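Local coordinates for core protein VP4 (Bluetongue virus, PDB 2JHP) that builds the cap on viral RNA within the inner capsid, carrying two pockets that hold the methyl-transfer product S-adenosyl-L-homocysteine, at residues G199-R202 against T203-Q206; E404-D408 against L409-T413; V87-P90 against R91-R95; L8-T11 against N12-H16. One frame throughout, in Å; residues are numbered along the deposited sequence.

In the fold
Each interaction lies where a strand gives way to a turn or helix. Interactions 1 and 2 belong to the two different seven-stranded mixed sheets and line separate S-adenosyl-L-homocysteine pockets; the centres of the two interactions lie about 39 Å apart. Interaction 2 is buried and is tied together by a salt bridge, a tyrosine hydroxyl and a water. Interaction 1 is partly buried and relies on helix-start hydrogen bonds. Interactions 3 and 4 share a third, five-stranded parallel sheet and meet directly, Ile89 CG1 lying 3.8 Å from Leu14 CD2. The more exposed of these, 87-95, packs by apolar contacts, whereas 8-16 combines apolar packing with a threonine-glutamate hydrogen bond.

Interaction 1: G199-R202 against T203-Q206; sequences GDLR and TLMQ. With SAH (S-adenosyl-L-homocysteine), chain C.
Leu201, at the N-cap of helix 202-210, meets the following turn with both backbone and side chain. Its O accepts from Met205 N at 2.8 Å, the donor lying nearly in line with the carbonyl, and Met205 CG passes close to the same oxygen. Leu201 CD2 lies alongside Leu204 CD2 at 4.0 Å, the two side chains pointing the same way and both resting on Val222 of strand 219-223. Arg202 extends the helical pattern, its O accepting from Gln206 N at 2.9 Å. With CG anti to the backbone N (chi1 -171°), the arginine chain leaves the turn and reaches a salt bridge with Glu177. Its own N-H is taken by Asp200 OD1, met from above the carboxylate plane at 3.3 Å, which closes an Asx turn. Thr203 faces the ligand: OG1 donates to O of S-adenosyl-L-homocysteine at 3.0 Å, and CG2 touches the same oxygen. Gly199, with positive phi, brings its N within 3.8 Å of the ligand CA and donates that N-H to Asp224. The glycine-containing loop after strand 192-196 is consistent with the first, glycine-rich motif of Rossmann-fold methyltransferases, and the positive start of the helix probably helps to stabilise the ligand's carboxylate.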
loop_
_atom_site.group_PDB
_atom_site.type_symbol
_atom_site.label_atom_id
_atom_site.label_comp_id
_atom_site.label_asym_id
_atom_site.label_seq_id
_atom_site.Cartn_x
_atom_site.Cartn_y
_atom_site.Cartn_z
ATOM N N GLY A 199 32.593 15.927 -2.569
ATOM C CA GLY A 199 32.574 17.138 -3.384
ATOM C C GLY A 199 32.219 18.387 -2.595
ATOM O O GLY A 199 32.665 18.554 -1.458
ATOM N N ASP A 200 31.412 19.259 -3.200
ATOM C CA ASP A 200 31.045 20.547 -2.598
ATOM C C ASP A 200 29.805 20.480 -1.696
ATOM O O ASP A 200 29.374 21.490 -1.140
ATOM C CB ASP A 200 30.858 21.612 -3.687
ATOM C CG ASP A 200 29.659 21.335 -4.597
ATOM O OD1 ASP A 200 29.085 20.220 -4.564
ATOM O OD2 ASP A 200 29.291 22.255 -5.355
ATOM N N LEU A 201 29.232 19.286 -1.575
ATOM C CA LEU A 201 28.118 19.007 -0.656
ATOM C C LEU A 201 26.734 19.474 -1.134
ATOM O O LEU A 201 25.728 19.239 -0.452
ATOM C CB LEU A 201 28.432 19.476 0.785
ATOM C CG LEU A 201 29.482 18.667 1.589
ATOM C CD1 LEU A 201 29.603 19.229 3.007
ATOM C CD2 LEU A 201 29.189 17.163 1.653
ATOM N N ARG A 202 26.684 20.113 -2.305
ATOM C CA ARG A 202 25.414 20.554 -2.900
ATOM C C ARG A 202 24.484 19.353 -3.075
ATOM O O ARG A 202 23.287 19.422 -2.791
ATOM C CB ARG A 202 25.640 21.267 -4.251
ATOM C CG ARG A 202 24.380 21.944 -4.831
ATOM C CD ARG A 202 24.579 22.410 -6.281
ATOM N NE ARG A 202 25.081 21.334 -7.143
ATOM C CZ ARG A 202 24.319 20.437 -7.775
ATOM N NH1 ARG A 202 22.992 20.482 -7.668
ATOM N NH2 ARG A 202 24.888 19.487 -8.519
ATOM N N THR A 203 25.066 18.253 -3.535
ATOM C CA THR A 203 24.369 16.983 -3.674
ATOM C C THR A 203 23.772 16.529 -2.335
ATOM O O THR A 203 22.581 16.217 -2.269
ATOM C CB THR A 203 25.307 15.932 -4.323
ATOM O OG1 THR A 203 25.312 16.133 -5.745
ATOM C CG2 THR A 203 24.885 14.485 -4.003
ATOM N N LEU A 204 24.578 16.537 -1.270
ATOM C CA LEU A 204 24.083 16.140 0.052
ATOM C C LEU A 204 23.000 17.087 0.550
ATOM O O LEU A 204 22.047 16.663 1.191
ATOM C CB LEU A 204 25.213 16.026 1.087
ATOM C CG LEU A 204 24.846 15.473 2.478
ATOM C CD1 LEU A 204 24.266 14.062 2.407
ATOM C CD2 LEU A 204 26.047 15.482 3.405
ATOM N N MET A 205 23.148 18.368 0.246
ATOM C CA MET A 205 22.197 19.375 0.717
ATOM C C MET A 205 20.866 19.283 -0.016
ATOM O O MET A 205 19.825 19.586 0.558
ATOM C CB MET A 205 22.793 20.782 0.616
ATOM C CG MET A 205 24.012 20.993 1.520
ATOM S SD MET A 205 23.695 20.848 3.303
ATOM C CE MET A 205 23.124 22.518 3.670
ATOM N N GLN A 206 20.900 18.844 -1.272
ATOM C CA GLN A 206 19.667 18.600 -2.009
ATOM C C GLN A 206 18.918 17.379 -1.477
ATOM O O GLN A 206 17.688 17.342 -1.502
ATOM C CB GLN A 206 19.920 18.495 -3.514
ATOM C CG GLN A 206 20.186 19.839 -4.182
ATOM C CD GLN A 206 19.006 20.799 -4.090
ATOM O OE1 GLN A 206 18.103 20.762 -4.921
ATOM N NE2 GLN A 206 19.021 21.671 -3.085
HETATM N N SAH C . 30.219 13.463 -4.810
HETATM C CA SAH C . 30.474 14.742 -5.546
HETATM C CB SAH C . 31.092 14.508 -6.927
HETATM C CG SAH C . 32.458 13.828 -6.882
HETATM S SD SAH C . 33.769 14.962 -7.386
HETATM C C SAH C . 29.191 15.560 -5.656
HETATM O O SAH C . 28.085 15.018 -5.612
HETATM O OXT SAH C . 29.236 16.784 -5.778
HETATM C "C5'" SAH C . 35.101 13.853 -6.888
HETATM C "C4'" SAH C . 35.784 14.412 -5.653
HETATM O "O4'" SAH C . 36.632 13.454 -5.077
HETATM C "C3'" SAH C . 36.659 15.619 -5.944
HETATM O "O3'" SAH C . 35.988 16.754 -5.460
HETATM C "C2'" SAH C . 37.954 15.367 -5.188
HETATM O "O2'" SAH C . 38.256 16.433 -4.321
HETATM C "C1'" SAH C . 37.627 14.147 -4.357
HETATM N N9 SAH C . 38.734 13.219 -4.080
HETATM C C8 SAH C . 39.760 12.833 -4.901
HETATM N N7 SAH C . 40.519 11.934 -4.232
HETATM C C5 SAH C . 39.986 11.735 -3.007
HETATM C C6 SAH C . 40.350 10.931 -1.932
HETATM N N6 SAH C . 41.427 10.155 -2.008
HETATM N N1 SAH C . 39.586 10.947 -0.777
HETATM C C2 SAH C . 38.471 11.750 -0.694
HETATM N N3 SAH C . 38.114 12.541 -1.769
HETATM C C4 SAH C . 38.860 12.535 -2.903
#

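Interaction 2: E404-D408 against L409-T413; sequences EPRAD and LFYLT. With SAH (S-adenosyl-L-homocysteine), chain B; GUN (guanine), chain E.
Strand 406-408 of a seven-stranded mixed sheet runs into a loop that lines a pocket for S-adenosyl-L-homocysteine and, through Phe410, a neighbouring one for guanine; Asp408 and Tyr411 tie strand to loop. Tyr411 OH donates to Asp408 OD1 at 2.7 Å, on the anti side of the carboxylate. Arg406 occupies the syn sides, gripping side-on: NE reaches OD2 of Asp408 at 2.8 Å, while NH2 meets OD1, which thus takes two donors. Guanidinium and phenol ring are nearly coplanar, 17° apart, and the carboxylate is further fixed by Ser431 at OD2. A water spans the turn, donating to Asp408 O at 2.6 Å and accepting from Leu412 N at 2.9 Å. So held, the tyrosine ring sets CD1 3.4 Å from C5 of the ligand's adenine. The amino N of the same ligand donates to Leu409 O at 2.5 Å. Phe410 turns from the strand, its CG anti to the carbonyl carbon (chi1 -51°), and presents one face to guanine, CE2 lying 3.9 Å from N1; Phe499 meets this ring edge-to-face. A strand-end loop that touches both S-adenosyl-L-homocysteine and guanine is consistent with the active site of a Rossmann-type cap methyltransferase.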
loop_
_atom_site.group_PDB
_atom_site.type_symbol
_atom_site.label_atom_id
_atom_site.label_comp_id
_atom_site.label_asym_id
_atom_site.label_seq_id
_atom_site.Cartn_x
_atom_site.Cartn_y
_atom_site.Cartn_z
ATOM N N GLU A 404 6.474 -13.272 14.154
ATOM C CA GLU A 404 6.046 -11.929 14.532
ATOM C C GLU A 404 4.691 -11.625 13.899
ATOM O O GLU A 404 4.356 -12.211 12.862
ATOM C CB GLU A 404 7.086 -10.909 14.059
ATOM C CG GLU A 404 8.525 -11.219 14.477
ATOM C CD GLU A 404 8.818 -10.861 15.926
ATOM O OE1 GLU A 404 8.051 -10.070 16.516
ATOM O OE2 GLU A 404 9.824 -11.366 16.476
ATOM N N PRO A 405 3.890 -10.734 14.528
ATOM C CA PRO A 405 2.645 -10.321 13.864
ATOM C C PRO A 405 2.901 -9.693 12.483
ATOM O O PRO A 405 3.817 -8.895 12.332
ATOM C CB PRO A 405 2.011 -9.320 14.845
ATOM C CG PRO A 405 3.046 -9.001 15.839
ATOM C CD PRO A 405 4.048 -10.107 15.854
ATOM N N ARG A 406 2.082 -10.072 11.503
ATOM C CA ARG A 406 2.300 -9.763 10.097
ATOM C C ARG A 406 1.135 -9.008 9.460
ATOM O O ARG A 406 0.017 -9.085 9.934
ATOM C CB ARG A 406 2.561 -11.053 9.323
ATOM C CG ARG A 406 1.422 -12.058 9.402
ATOM C CD ARG A 406 1.695 -13.331 8.589
ATOM N NE ARG A 406 1.677 -13.102 7.138
ATOM C CZ ARG A 406 2.226 -13.924 6.247
ATOM N NH1 ARG A 406 2.860 -15.032 6.636
ATOM N NH2 ARG A 406 2.144 -13.643 4.957
ATOM N N ALA A 407 1.419 -8.287 8.379
ATOM C CA ALA A 407 0.414 -7.615 7.555
ATOM C C ALA A 407 0.545 -8.079 6.107
ATOM O O ALA A 407 1.645 -8.382 5.638
ATOM C CB ALA A 407 0.575 -6.099 7.633
ATOM N N ASP A 408 -0.577 -8.119 5.392
ATOM C CA ASP A 408 -0.602 -8.731 4.055
ATOM C C ASP A 408 -1.448 -7.933 3.050
ATOM O O ASP A 408 -2.476 -8.391 2.544
ATOM C CB ASP A 408 -1.043 -10.188 4.178
ATOM C CG ASP A 408 -0.009 -11.039 4.904
ATOM O OD1 ASP A 408 0.901 -11.566 4.222
ATOM O OD2 ASP A 408 -0.109 -11.179 6.151
ATOM N N LEU A 409 -0.987 -6.718 2.787
ATOM C CA LEU A 409 -1.796 -5.726 2.112
ATOM C C LEU A 409 -1.569 -5.720 0.587
ATOM O O LEU A 409 -0.437 -5.649 0.118
ATOM C CB LEU A 409 -1.537 -4.347 2.732
ATOM C CG LEU A 409 -1.904 -4.144 4.205
ATOM C CD1 LEU A 409 -1.282 -2.908 4.786
ATOM C CD2 LEU A 409 -3.405 -4.102 4.363
ATOM N N PHE A 410 -2.669 -5.845 -0.150
ATOM C CA PHE A 410 -2.734 -5.619 -1.583
ATOM C C PHE A 410 -1.753 -6.455 -2.398
ATOM O O PHE A 410 -0.931 -5.910 -3.128
ATOM C CB PHE A 410 -2.555 -4.119 -1.934
ATOM C CG PHE A 410 -3.447 -3.197 -1.170
ATOM C CD1 PHE A 410 -2.931 -2.408 -0.158
ATOM C CD2 PHE A 410 -4.799 -3.109 -1.470
ATOM C CE1 PHE A 410 -3.744 -1.552 0.553
ATOM C CE2 PHE A 410 -5.628 -2.241 -0.767
ATOM C CZ PHE A 410 -5.100 -1.465 0.250
ATOM N N TYR A 411 -1.842 -7.773 -2.276
ATOM C CA TYR A 411 -0.976 -8.643 -3.049
ATOM C C TYR A 411 -1.564 -10.036 -3.241
ATOM O O TYR A 411 -1.410 -10.637 -4.306
ATOM C CB TYR A 411 0.442 -8.696 -2.440
ATOM C CG TYR A 411 0.672 -9.710 -1.332
ATOM C CD1 TYR A 411 1.019 -11.028 -1.634
ATOM C CD2 TYR A 411 0.578 -9.340 0.014
ATOM C CE1 TYR A 411 1.251 -11.965 -0.620
ATOM C CE2 TYR A 411 0.806 -10.269 1.046
ATOM C CZ TYR A 411 1.148 -11.574 0.725
ATOM O OH TYR A 411 1.360 -12.509 1.715
ATOM N N LEU A 412 -2.234 -10.542 -2.212
ATOM C CA LEU A 412 -2.796 -11.900 -2.239
ATOM C C LEU A 412 -3.398 -12.326 -3.587
ATOM O O LEU A 412 -3.010 -13.347 -4.143
ATOM C CB LEU A 412 -3.828 -12.061 -1.128
ATOM C CG LEU A 412 -3.427 -12.691 0.220
ATOM C CD1 LEU A 412 -1.971 -13.089 0.322
ATOM C CD2 LEU A 412 -3.819 -11.808 1.378
ATOM N N THR A 413 -4.317 -11.517 -4.110
ATOM C CA THR A 413 -5.119 -11.858 -5.259
ATOM C C THR A 413 -4.550 -11.282 -6.535
ATOM O O THR A 413 -5.266 -11.148 -7.542
ATOM C CB THR A 413 -6.530 -11.336 -5.088
ATOM O OG1 THR A 413 -6.484 -10.012 -4.550
ATOM C CG2 THR A 413 -7.330 -12.245 -4.149
HETATM N N SAH B . 1.707 -4.348 -0.192
HETATM C CA SAH B . 1.928 -3.001 -0.807
HETATM C CB SAH B . 2.086 -3.003 -2.331
HETATM C CG SAH B . 1.462 -4.110 -3.161
HETATM S SD SAH B . 2.090 -4.055 -4.862
HETATM C C SAH B . 0.892 -1.978 -0.372
HETATM O O SAH B . 0.522 -1.923 0.804
HETATM O OXT SAH B . 0.428 -1.162 -1.169
HETATM C "C5'" SAH B . 2.060 -5.869 -4.933
HETATM C "C4'" SAH B . 3.438 -6.492 -4.790
HETATM O "O4'" SAH B . 3.356 -7.749 -4.147
HETATM C "C3'" SAH B . 4.119 -6.721 -6.136
HETATM O "O3'" SAH B . 5.475 -6.335 -5.977
HETATM C "C2'" SAH B . 4.049 -8.226 -6.345
HETATM O "O2'" SAH B . 5.159 -8.739 -7.031
HETATM C "C1'" SAH B . 4.040 -8.740 -4.906
HETATM N N9 SAH B . 3.435 -10.084 -4.771
HETATM C C8 SAH B . 2.357 -10.591 -5.459
HETATM N N7 SAH B . 2.132 -11.862 -5.038
HETATM C C5 SAH B . 3.047 -12.176 -4.091
HETATM C C6 SAH B . 3.274 -13.324 -3.327
HETATM N N6 SAH B . 2.492 -14.392 -3.471
HETATM N N1 SAH B . 4.305 -13.350 -2.406
HETATM C C2 SAH B . 5.113 -12.239 -2.243
HETATM N N3 SAH B . 4.893 -11.099 -2.997
HETATM C C4 SAH B . 3.877 -11.064 -3.910
HETATM N N9 GUN E . -1.821 2.179 -2.318
HETATM C C8 GUN E . -0.819 1.593 -2.972
HETATM N N7 GUN E . -1.313 0.644 -3.772
HETATM C C5 GUN E . -2.638 0.626 -3.635
HETATM C C6 GUN E . -3.656 -0.138 -4.210
HETATM O O6 GUN E . -3.396 -1.013 -5.035
HETATM N N1 GUN E . -4.985 0.101 -3.838
HETATM C C2 GUN E . -5.246 1.104 -2.892
HETATM N N2 GUN E . -6.485 1.358 -2.519
HETATM N N3 GUN E . -4.240 1.819 -2.359
HETATM C C4 GUN E . -2.960 1.607 -2.705
HETATM O O HOH W 1 -3.132 -8.978 0.054
#

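Interaction 3: V87-P90 against R91-R95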
loop_
_atom_site.group_PDB
_atom_site.type_symbol
_atom_site.label_atom_id
_atom_site.label_comp_id
_atom_site.label_asym_id
_atom_site.label_seq_id
_atom_site.Cartn_x
_atom_site.Cartn_y
_atom_site.Cartn_z
ATOM N N VAL A 87 -13.798 15.677 -3.753
ATOM C CA VAL A 87 -13.425 16.134 -5.090
ATOM C C VAL A 87 -13.717 17.619 -5.178
ATOM O O VAL A 87 -14.879 18.022 -5.158
ATOM C CB VAL A 87 -14.224 15.408 -6.210
ATOM C CG1 VAL A 87 -13.696 15.790 -7.596
ATOM C CG2 VAL A 87 -14.173 13.917 -6.033
ATOM N N ARG A 88 -12.675 18.436 -5.271
ATOM C CA ARG A 88 -12.898 19.869 -5.454
ATOM C C ARG A 88 -12.885 20.274 -6.921
ATOM O O ARG A 88 -11.852 20.229 -7.583
ATOM C CB ARG A 88 -11.936 20.733 -4.631
ATOM C CG ARG A 88 -12.376 22.180 -4.586
ATOM C CD ARG A 88 -11.680 22.981 -3.515
ATOM N NE ARG A 88 -12.257 24.322 -3.443
ATOM C CZ ARG A 88 -11.909 25.258 -2.566
ATOM N NH1 ARG A 88 -10.967 25.020 -1.661
ATOM N NH2 ARG A 88 -12.507 26.442 -2.596
ATOM N N ILE A 89 -14.064 20.655 -7.405
ATOM C CA ILE A 89 -14.257 21.104 -8.775
ATOM C C ILE A 89 -13.766 22.532 -8.928
ATOM O O ILE A 89 -14.239 23.431 -8.230
ATOM C CB ILE A 89 -15.741 21.017 -9.205
ATOM C CG1 ILE A 89 -16.279 19.603 -8.984
ATOM C CG2 ILE A 89 -15.916 21.456 -10.667
ATOM C CD1 ILE A 89 -15.556 18.521 -9.776
ATOM N N PRO A 90 -12.802 22.737 -9.842
ATOM C CA PRO A 90 -12.219 24.054 -10.136
ATOM C C PRO A 90 -13.260 25.053 -10.644
ATOM O O PRO A 90 -14.344 24.650 -11.088
ATOM C CB PRO A 90 -11.192 23.752 -11.238
ATOM C CG PRO A 90 -10.910 22.272 -11.120
ATOM C CD PRO A 90 -12.195 21.663 -10.654
ATOM N N ARG A 91 -12.925 26.341 -10.563
ATOM C CA ARG A 91 -13.796 27.411 -11.048
ATOM C C ARG A 91 -14.080 27.253 -12.538
ATOM O O ARG A 91 -15.239 27.142 -12.949
ATOM C CB ARG A 91 -13.167 28.782 -10.790
ATOM C CG ARG A 91 -13.321 29.299 -9.373
ATOM C CD ARG A 91 -12.820 30.734 -9.272
ATOM N NE ARG A 91 -12.730 31.177 -7.882
ATOM C CZ ARG A 91 -12.084 32.266 -7.473
ATOM N NH1 ARG A 91 -11.456 33.051 -8.345
ATOM N NH2 ARG A 91 -12.066 32.573 -6.182
ATOM N N GLU A 92 -13.007 27.223 -13.330
ATOM C CA GLU A 92 -13.085 27.161 -14.793
ATOM C C GLU A 92 -13.846 25.932 -15.282
ATOM O O GLU A 92 -14.469 25.956 -16.344
ATOM C CB GLU A 92 -11.679 27.162 -15.405
ATOM C CG GLU A 92 -10.589 27.694 -14.484
ATOM C CD GLU A 92 -9.623 28.639 -15.186
ATOM O OE1 GLU A 92 -9.038 28.258 -16.230
ATOM O OE2 GLU A 92 -9.440 29.772 -14.679
ATOM N N VAL A 93 -13.779 24.859 -14.500
ATOM C CA VAL A 93 -14.438 23.604 -14.844
ATOM C C VAL A 93 -15.964 23.684 -14.681
ATOM O O VAL A 93 -16.688 22.940 -15.337
ATOM C CB VAL A 93 -13.819 22.410 -14.046
ATOM C CG1 VAL A 93 -14.594 21.114 -14.268
ATOM C CG2 VAL A 93 -12.367 22.210 -14.454
ATOM N N ALA A 94 -16.445 24.615 -13.854
ATOM C CA ALA A 94 -17.865 24.655 -13.466
ATOM C C ALA A 94 -18.939 24.634 -14.601
ATOM O O ALA A 94 -19.845 23.809 -14.508
ATOM C CB ALA A 94 -18.142 25.728 -12.406
ATOM N N ARG A 95 -18.920 25.483 -15.648
ATOM C CA ARG A 95 -18.479 26.907 -15.717
ATOM C C ARG A 95 -17.148 27.022 -16.536
ATOM O O ARG A 95 -16.299 27.871 -16.204
ATOM C CB ARG A 95 -18.300 27.522 -14.302
ATOM C CG ARG A 95 -18.350 29.072 -14.244
ATOM C CD ARG A 95 -17.718 29.590 -12.929
ATOM N NE ARG A 95 -17.756 31.055 -12.837
ATOM C CZ ARG A 95 -17.189 31.788 -11.872
ATOM N NH1 ARG A 95 -17.294 33.109 -11.906
ATOM N NH2 ARG A 95 -16.518 31.215 -10.875
#
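Ile89 and Pro90 pack against Val93 through apolar contacts that fold the chain back just after strand 87-88. The proline ring provides the larger share. Its CG lies 3.6 Å from Val93 CG2, and CD touches Val93 CB at 3.8 Å, so that the valine lies obliquely across the ring. The other branch turns to the isoleucine: Val93 CG1, anti to its own N (chi1 173°), lies 3.9 Å from Ile89 CG2, the two side chains crossing at about a right angle. One valine thereby spans two consecutive residues, a methyl for each. Ile89 also packs on Ile70 of strand 67-71 and on Phe102 of helix 99-112, which carries the cluster inward.

Within the turn the polar contacts are those of the backbone. Arg91 O accepts from Ala94 N at 2.9 Å, closing a type I beta turn from Arg91 to Ala94. Pro90 O approaches Val93 N and Ala94 N at a long 3.5 Å each, and the Ala94 methyl comes near the same oxygen. Further back, Ile89 is backbone-bonded to Ser71 at the end of strand 67-71, and the Arg88 side chain donates through NE to the O of Thr72 just after it.

Arg91 and Glu92 at the turn are exposed, and the end of Glu92 leads away from Pro90. The arrangement is a strand-to-helix connection, in which a type I turn leads from an edge strand of the five-stranded parallel sheet toward helix 99-112.

Interaction 4: L8-T11 against N12-H16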
loop_
_atom_site.group_PDB
_atom_site.type_symbol
_atom_site.label_atom_id
_atom_site.label_comp_id
_atom_site.label_asym_id
_atom_site.label_seq_id
_atom_site.Cartn_x
_atom_site.Cartn_y
_atom_site.Cartn_z
ATOM N N LEU A 8 -22.390 9.860 -5.831
ATOM C CA LEU A 8 -21.614 11.018 -6.200
ATOM C C LEU A 8 -22.425 12.248 -5.857
ATOM O O LEU A 8 -23.228 12.747 -6.661
ATOM C CB LEU A 8 -21.234 10.973 -7.680
ATOM C CG LEU A 8 -20.525 9.727 -8.217
ATOM C CD1 LEU A 8 -20.277 9.831 -9.744
ATOM C CD2 LEU A 8 -19.219 9.467 -7.468
ATOM N N TYR A 9 -22.219 12.718 -4.637
ATOM C CA TYR A 9 -22.978 13.836 -4.123
ATOM C C TYR A 9 -22.322 15.162 -4.480
ATOM O O TYR A 9 -21.135 15.389 -4.205
ATOM C CB TYR A 9 -23.175 13.717 -2.612
ATOM C CG TYR A 9 -23.783 14.952 -1.981
ATOM C CD1 TYR A 9 -25.164 15.061 -1.798
ATOM C CD2 TYR A 9 -22.972 16.018 -1.570
ATOM C CE1 TYR A 9 -25.721 16.203 -1.218
ATOM C CE2 TYR A 9 -23.516 17.158 -0.991
ATOM C CZ TYR A 9 -24.887 17.244 -0.812
ATOM O OH TYR A 9 -25.416 18.372 -0.246
ATOM N N VAL A 10 -23.120 16.041 -5.075
ATOM C CA VAL A 10 -22.663 17.382 -5.436
ATOM C C VAL A 10 -23.468 18.446 -4.697
ATOM O O VAL A 10 -24.653 18.250 -4.407
ATOM C CB VAL A 10 -22.725 17.616 -6.968
ATOM C CG1 VAL A 10 -21.929 16.539 -7.699
ATOM C CG2 VAL A 10 -24.173 17.646 -7.467
ATOM N N THR A 11 -22.814 19.565 -4.388
ATOM C CA THR A 11 -23.469 20.694 -3.733
ATOM C C THR A 11 -24.288 21.505 -4.740
ATOM O O THR A 11 -24.203 21.282 -5.951
ATOM C CB THR A 11 -22.464 21.598 -2.981
ATOM O OG1 THR A 11 -21.485 22.115 -3.894
ATOM C CG2 THR A 11 -21.765 20.815 -1.884
ATOM N N ASN A 12 -25.069 22.449 -4.225
ATOM C CA ASN A 12 -26.129 23.094 -4.997
ATOM C C ASN A 12 -25.696 23.847 -6.251
ATOM O O ASN A 12 -26.370 23.765 -7.282
ATOM C CB ASN A 12 -26.981 23.993 -4.091
ATOM C CG ASN A 12 -27.828 23.196 -3.111
ATOM O OD1 ASN A 12 -27.683 23.329 -1.896
ATOM N ND2 ASN A 12 -28.709 22.350 -3.640
ATOM N N GLU A 13 -24.572 24.558 -6.167
ATOM C CA GLU A 13 -24.092 25.391 -7.282
ATOM C C GLU A 13 -23.719 24.546 -8.500
ATOM O O GLU A 13 -23.476 25.073 -9.584
ATOM C CB GLU A 13 -22.915 26.283 -6.839
ATOM C CG GLU A 13 -21.523 25.626 -6.852
ATOM C CD GLU A 13 -21.263 24.619 -5.717
ATOM O OE1 GLU A 13 -22.178 24.306 -4.916
ATOM O OE2 GLU A 13 -20.116 24.129 -5.628
ATOM N N LEU A 14 -23.715 23.231 -8.306
ATOM C CA LEU A 14 -23.174 22.271 -9.256
ATOM C C LEU A 14 -24.297 21.377 -9.772
ATOM O O LEU A 14 -24.207 20.809 -10.865
ATOM C CB LEU A 14 -22.132 21.420 -8.527
ATOM C CG LEU A 14 -20.726 21.150 -9.068
ATOM C CD1 LEU A 14 -20.044 22.406 -9.565
ATOM C CD2 LEU A 14 -19.881 20.509 -7.981
ATOM N N SER A 15 -25.355 21.281 -8.969
ATOM C CA SER A 15 -26.497 20.392 -9.203
ATOM C C SER A 15 -27.109 20.432 -10.610
ATOM O O SER A 15 -27.613 19.419 -11.096
ATOM C CB SER A 15 -27.585 20.683 -8.168
ATOM O OG SER A 15 -28.830 20.145 -8.570
ATOM N N HIS A 16 -27.080 21.598 -11.246
ATOM C CA HIS A 16 -27.713 21.781 -12.549
ATOM C C HIS A 16 -26.997 21.051 -13.694
ATOM O O HIS A 16 -27.642 20.648 -14.665
ATOM C CB HIS A 16 -27.855 23.273 -12.865
ATOM C CG HIS A 16 -26.546 23.978 -13.042
ATOM N ND1 HIS A 16 -25.679 24.213 -11.994
ATOM C CD2 HIS A 16 -25.955 24.495 -14.146
ATOM C CE1 HIS A 16 -24.609 24.842 -12.449
ATOM N NE2 HIS A 16 -24.753 25.028 -13.750
#
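Thr11 OG1 donates to Glu13 OE1 at 2.5 Å, on the syn side and 19° out of the carboxylate plane, and it is also bonded to Ser71 OG. The contact belongs to the turn by which strand 7-10, the middle strand of a five-stranded parallel sheet, passes into helix 15-18. The hydroxyl sits between the backbone N and the carbonyl carbon of Thr11 (chi1 59°), and the glutamate chain bends at chi2 to bring its carboxylate back across the turn. The other oxygen, Glu13 OE2, is held by Ser71 OG and Thr72 OG1, so a small polar network links the turn to the end of strand 67-71. The carbonyl of Thr11 also accepts from the turn. Leu14 N donates to Thr11 O at 3.1 Å from above the carbonyl plane, and Ser15 N makes a weak bond to the same oxygen at 3.2 Å. Ser15 N bonds to Asn12 O as well, and this sharing of one N-H between two carbonyls fits an only loosely bonded helix start. Apolar groups add to the contact: Val10 and Leu14 both rest on Ile70 and Phe102. Val10 CB lies 4.2 Å from Leu14 CB, and Val10 CG2 reaches Ser15 CA at 4.0 Å.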